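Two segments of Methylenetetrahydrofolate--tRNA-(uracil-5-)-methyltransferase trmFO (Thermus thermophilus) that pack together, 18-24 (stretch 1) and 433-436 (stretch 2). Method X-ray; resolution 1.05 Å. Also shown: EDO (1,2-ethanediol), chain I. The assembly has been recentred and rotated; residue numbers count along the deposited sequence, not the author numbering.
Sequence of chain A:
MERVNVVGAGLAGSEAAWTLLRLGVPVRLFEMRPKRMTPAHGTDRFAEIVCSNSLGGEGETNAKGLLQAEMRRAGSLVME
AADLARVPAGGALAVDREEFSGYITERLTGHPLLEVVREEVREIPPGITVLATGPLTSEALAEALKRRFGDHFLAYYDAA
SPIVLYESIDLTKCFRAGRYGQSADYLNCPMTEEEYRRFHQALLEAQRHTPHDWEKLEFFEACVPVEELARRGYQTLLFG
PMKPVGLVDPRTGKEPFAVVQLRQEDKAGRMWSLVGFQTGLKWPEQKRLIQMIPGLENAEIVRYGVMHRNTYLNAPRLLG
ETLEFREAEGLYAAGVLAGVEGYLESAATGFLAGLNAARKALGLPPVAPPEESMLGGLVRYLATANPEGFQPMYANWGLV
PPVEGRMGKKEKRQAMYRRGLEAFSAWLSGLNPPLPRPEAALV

Stretch 1 (18-24) WTLLRLG
Stretch 2 433-436: PPLP

No hydrogen bond passes directly between these two stretches; one water supplies the polar link, accepting from Arg 22 NH1 (3.0 Å) and donating to Pro 436 O (2.8 Å). Residues 18-22 are the last of a helix that begins earlier in the chain (phi/psi near -60/-40), and Leu 23 (-90/9) is the first to leave helical values. Arg 22 N donates a hydrogen bond to Trp 18 O at 2.9 Å, Leu 23 N to Thr 19 O at 3.2 Å, and Gly 24 N to Leu 21 O at 2.9 Å, while Gly 24 turns to positive phi (77/21). The extended segment 433-436 (phi -69 to -80, psi 122 to 157 through Leu 435), with a cis peptide before Pro 433, passes Leu 23 with Pro 434 and Leu 435 and reaches Arg 22 O with Pro 436. The CA atoms of Leu 23 and Leu 435 lie 6.6 Å apart.

Both leucines are m,t, and their CA-to-CB bonds point sideways, yet their ends converge: Leu 23 CD2 sits 4.1 Å from Leu 435 CD2 and 4.2 Å from Pro 436 CD, an apolar cluster. Leu 23 CD2 also lies 3.6 Å from Pro 434 O, a van der Waals contact. The CA-to-CB bond of Arg 22 (m,t,m, chi4 144°) points toward stretch 2; Leu 435 CD2 covers one guanidinium face, 3.9 Å from Arg 22 NH1. Pro 436, C-gamma exo and without an N-H, packs CG 3.4 Å from Arg 22 O. The contact buries 279 Å², both sides summed.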

ATOM      1  N   TRP A  18      -3.166 -11.582  16.835  1.00 10.78           N
ATOM      2  CA  TRP A  18      -2.969 -13.021  16.756  1.00 11.10           C
ATOM      3  C   TRP A  18      -1.490 -13.381  16.873  1.00 10.52           C
ATOM      4  O   TRP A  18      -1.126 -14.383  17.497  1.00 11.49           O
ATOM      5  CB  TRP A  18      -3.542 -13.547  15.445  1.00 11.46           C
ATOM      6  CG  TRP A  18      -3.635 -15.033  15.380  1.00 12.22           C
ATOM      7  CD1 TRP A  18      -2.988 -15.859  14.509  1.00 12.86           C
ATOM      8  CD2 TRP A  18      -4.452 -15.875  16.204  1.00 13.46           C
ATOM      9  NE1 TRP A  18      -3.342 -17.167  14.748  1.00 14.16           N
ATOM     10  CE2 TRP A  18      -4.240 -17.203  15.783  1.00 15.10           C
ATOM     11  CE3 TRP A  18      -5.332 -15.633  17.266  1.00 14.58           C
ATOM     12  CZ2 TRP A  18      -4.881 -18.284  16.387  1.00 17.15           C
ATOM     13  CZ3 TRP A  18      -5.970 -16.707  17.860  1.00 16.67           C
ATOM     14  CH2 TRP A  18      -5.740 -18.017  17.420  1.00 17.95           C
ATOM     15  N   THR A  19      -0.635 -12.574  16.259  1.00 10.23           N
ATOM     16  CA  THR A  19       0.795 -12.843  16.290  1.00 10.37           C
ATOM     17  C   THR A  19       1.337 -12.755  17.718  1.00 10.18           C
ATOM     18  O   THR A  19       2.085 -13.624  18.177  1.00 11.11           O
ATOM     19  CB  THR A  19       1.553 -11.870  15.367  1.00 11.39           C
ATOM     20  OG1 THR A  19       0.942 -11.855  14.070  1.00 11.98           O
ATOM     21  CG2 THR A  19       3.003 -12.288  15.219  1.00 11.83           C
ATOM     22  N   LEU A  20       0.946 -11.698  18.419  1.00 10.20           N
ATOM     23  CA  LEU A  20       1.313 -11.540  19.813  1.00 10.78           C
ATOM     24  C   LEU A  20       0.838 -12.735  20.645  1.00 10.70           C
ATOM     25  O   LEU A  20       1.606 -13.314  21.419  1.00 11.57           O
ATOM     26  CB  LEU A  20       0.717 -10.239  20.336  1.00 10.90           C
ATOM     27  CG  LEU A  20       1.475  -8.976  19.920  1.00 10.96           C
ATOM     28  CD1 LEU A  20       0.531  -7.802  19.698  1.00 11.42           C
ATOM     29  CD2 LEU A  20       2.518  -8.628  20.960  1.00 11.28           C
ATOM     30  N   LEU A  21      -0.426 -13.103  20.478  1.00 10.77           N
ATOM     31  CA  LEU A  21      -1.010 -14.190  21.253  1.00 12.28           C
ATOM     32  C   LEU A  21      -0.289 -15.513  20.998  1.00 12.59           C
ATOM     33  O   LEU A  21      -0.037 -16.281  21.929  1.00 14.08           O
ATOM     34  CB  LEU A  21      -2.505 -14.314  20.958  1.00 12.41           C
ATOM     35  CG  LEU A  21      -3.348 -13.094  21.344  1.00 12.92           C
ATOM     36  CD1 LEU A  21      -4.742 -13.181  20.742  1.00 14.88           C
ATOM     37  CD2 LEU A  21      -3.419 -12.940  22.862  1.00 12.98           C
ATOM     38  N   ARG A  22       0.042 -15.774  19.732  1.00 13.38           N
ATOM     39  CA  ARG A  22       0.745 -17.000  19.340  1.00 14.83           C
ATOM     40  C   ARG A  22       2.097 -17.112  20.020  1.00 14.09           C
ATOM     41  O   ARG A  22       2.579 -18.218  20.284  1.00 15.49           O
ATOM     42  CB  ARG A  22       0.959 -17.060  17.814  1.00 18.36           C
ATOM     43  CG  ARG A  22      -0.309 -17.139  16.989  1.00 20.26           C
ATOM     44  CD  ARG A  22      -0.033 -17.644  15.593  1.00 19.96           C
ATOM     45  NE  ARG A  22       0.382 -16.636  14.615  1.00 19.79           N
ATOM     46  CZ  ARG A  22       1.269 -16.882  13.649  1.00 17.72           C
ATOM     47  NH1 ARG A  22       1.862 -18.061  13.595  1.00 17.37           N
ATOM     48  NH2 ARG A  22       1.595 -15.953  12.766  1.00 18.20           N
ATOM     49  N   LEU A  23       2.721 -15.964  20.261  1.00 13.81           N
ATOM     50  CA  LEU A  23       4.018 -15.910  20.921  1.00 14.27           C
ATOM     51  C   LEU A  23       3.895 -15.800  22.443  1.00 14.39           C
ATOM     52  O   LEU A  23       4.887 -15.596  23.142  1.00 16.19           O
ATOM     53  CB  LEU A  23       4.864 -14.771  20.342  1.00 15.38           C
ATOM     54  CG  LEU A  23       5.309 -15.025  18.893  1.00 17.45           C
ATOM     55  CD1 LEU A  23       5.855 -13.750  18.280  1.00 18.17           C
ATOM     56  CD2 LEU A  23       6.331 -16.148  18.813  1.00 20.72           C
ATOM     57  N   GLY A  24       2.677 -15.960  22.953  1.00 13.56           N
ATOM     58  CA  GLY A  24       2.445 -15.965  24.389  1.00 14.51           C
ATOM     59  C   GLY A  24       2.461 -14.602  25.062  1.00 14.21           C
ATOM     60  O   GLY A  24       2.660 -14.513  26.275  1.00 14.56           O
ATOM     61  N   PRO A 433      12.477 -16.365  19.390  1.00 21.49           N
ATOM     62  CA  PRO A 433      11.682 -17.599  19.409  1.00 21.73           C
ATOM     63  C   PRO A 433      10.935 -17.823  18.100  1.00 20.96           C
ATOM     64  O   PRO A 433      10.601 -16.864  17.405  1.00 20.91           O
ATOM     65  CB  PRO A 433      10.668 -17.326  20.525  1.00 22.75           C
ATOM     66  CG  PRO A 433      10.511 -15.845  20.492  1.00 22.65           C
ATOM     67  CD  PRO A 433      11.920 -15.367  20.317  1.00 21.44           C
ATOM     68  N   PRO A 434      10.668 -19.090  17.763  1.00 21.16           N
ATOM     69  CA  PRO A 434       9.950 -19.411  16.530  1.00 21.10           C
ATOM     70  C   PRO A 434       8.456 -19.216  16.721  1.00 21.55           C
ATOM     71  O   PRO A 434       7.960 -19.244  17.848  1.00 23.23           O
ATOM     72  CB  PRO A 434      10.243 -20.903  16.354  1.00 23.13           C
ATOM     73  CG  PRO A 434      10.377 -21.393  17.765  1.00 23.74           C
ATOM     74  CD  PRO A 434      11.171 -20.305  18.430  1.00 22.75           C
ATOM     75  N   LEU A 435       7.743 -19.009  15.621  1.00 19.79           N
ATOM     76  CA  LEU A 435       6.295 -19.072  15.650  1.00 21.27           C
ATOM     77  C   LEU A 435       5.926 -20.536  15.837  1.00 22.85           C
ATOM     78  O   LEU A 435       6.327 -21.384  15.046  1.00 24.01           O
ATOM     79  CB  LEU A 435       5.715 -18.520  14.352  1.00 21.39           C
ATOM     80  CG  LEU A 435       5.989 -17.026  14.150  1.00 21.85           C
ATOM     81  CD1 LEU A 435       5.981 -16.673  12.672  1.00 22.34           C
ATOM     82  CD2 LEU A 435       4.997 -16.171  14.932  1.00 22.13           C
ATOM     83  N   PRO A 436       5.178 -20.844  16.904  1.00 23.66           N
ATOM     84  CA  PRO A 436       4.915 -22.240  17.270  1.00 24.49           C
ATOM     85  C   PRO A 436       3.985 -22.939  16.282  1.00 25.78           C
ATOM     86  O   PRO A 436       3.366 -22.275  15.453  1.00 26.91           O
ATOM     87  CB  PRO A 436       4.238 -22.120  18.642  1.00 24.90           C
ATOM     88  CG  PRO A 436       4.548 -20.728  19.119  1.00 25.99           C
ATOM     89  CD  PRO A 436       4.618 -19.901  17.882  1.00 24.32           C
TER
HETATM   90  C1  EDO I 451       5.752 -15.446  26.629  1.00 19.76           C
HETATM   91  O1  EDO I 451       4.713 -16.201  27.259  1.00 19.95           O
HETATM   92  C2  EDO I 451       6.054 -14.228  27.489  1.00 19.72           C
HETATM   93  O2  EDO I 451       6.364 -14.637  28.826  1.00 19.93           O
HETATM   94  O   HOH W   1       1.928 -19.942  15.944  1.00 31.89           O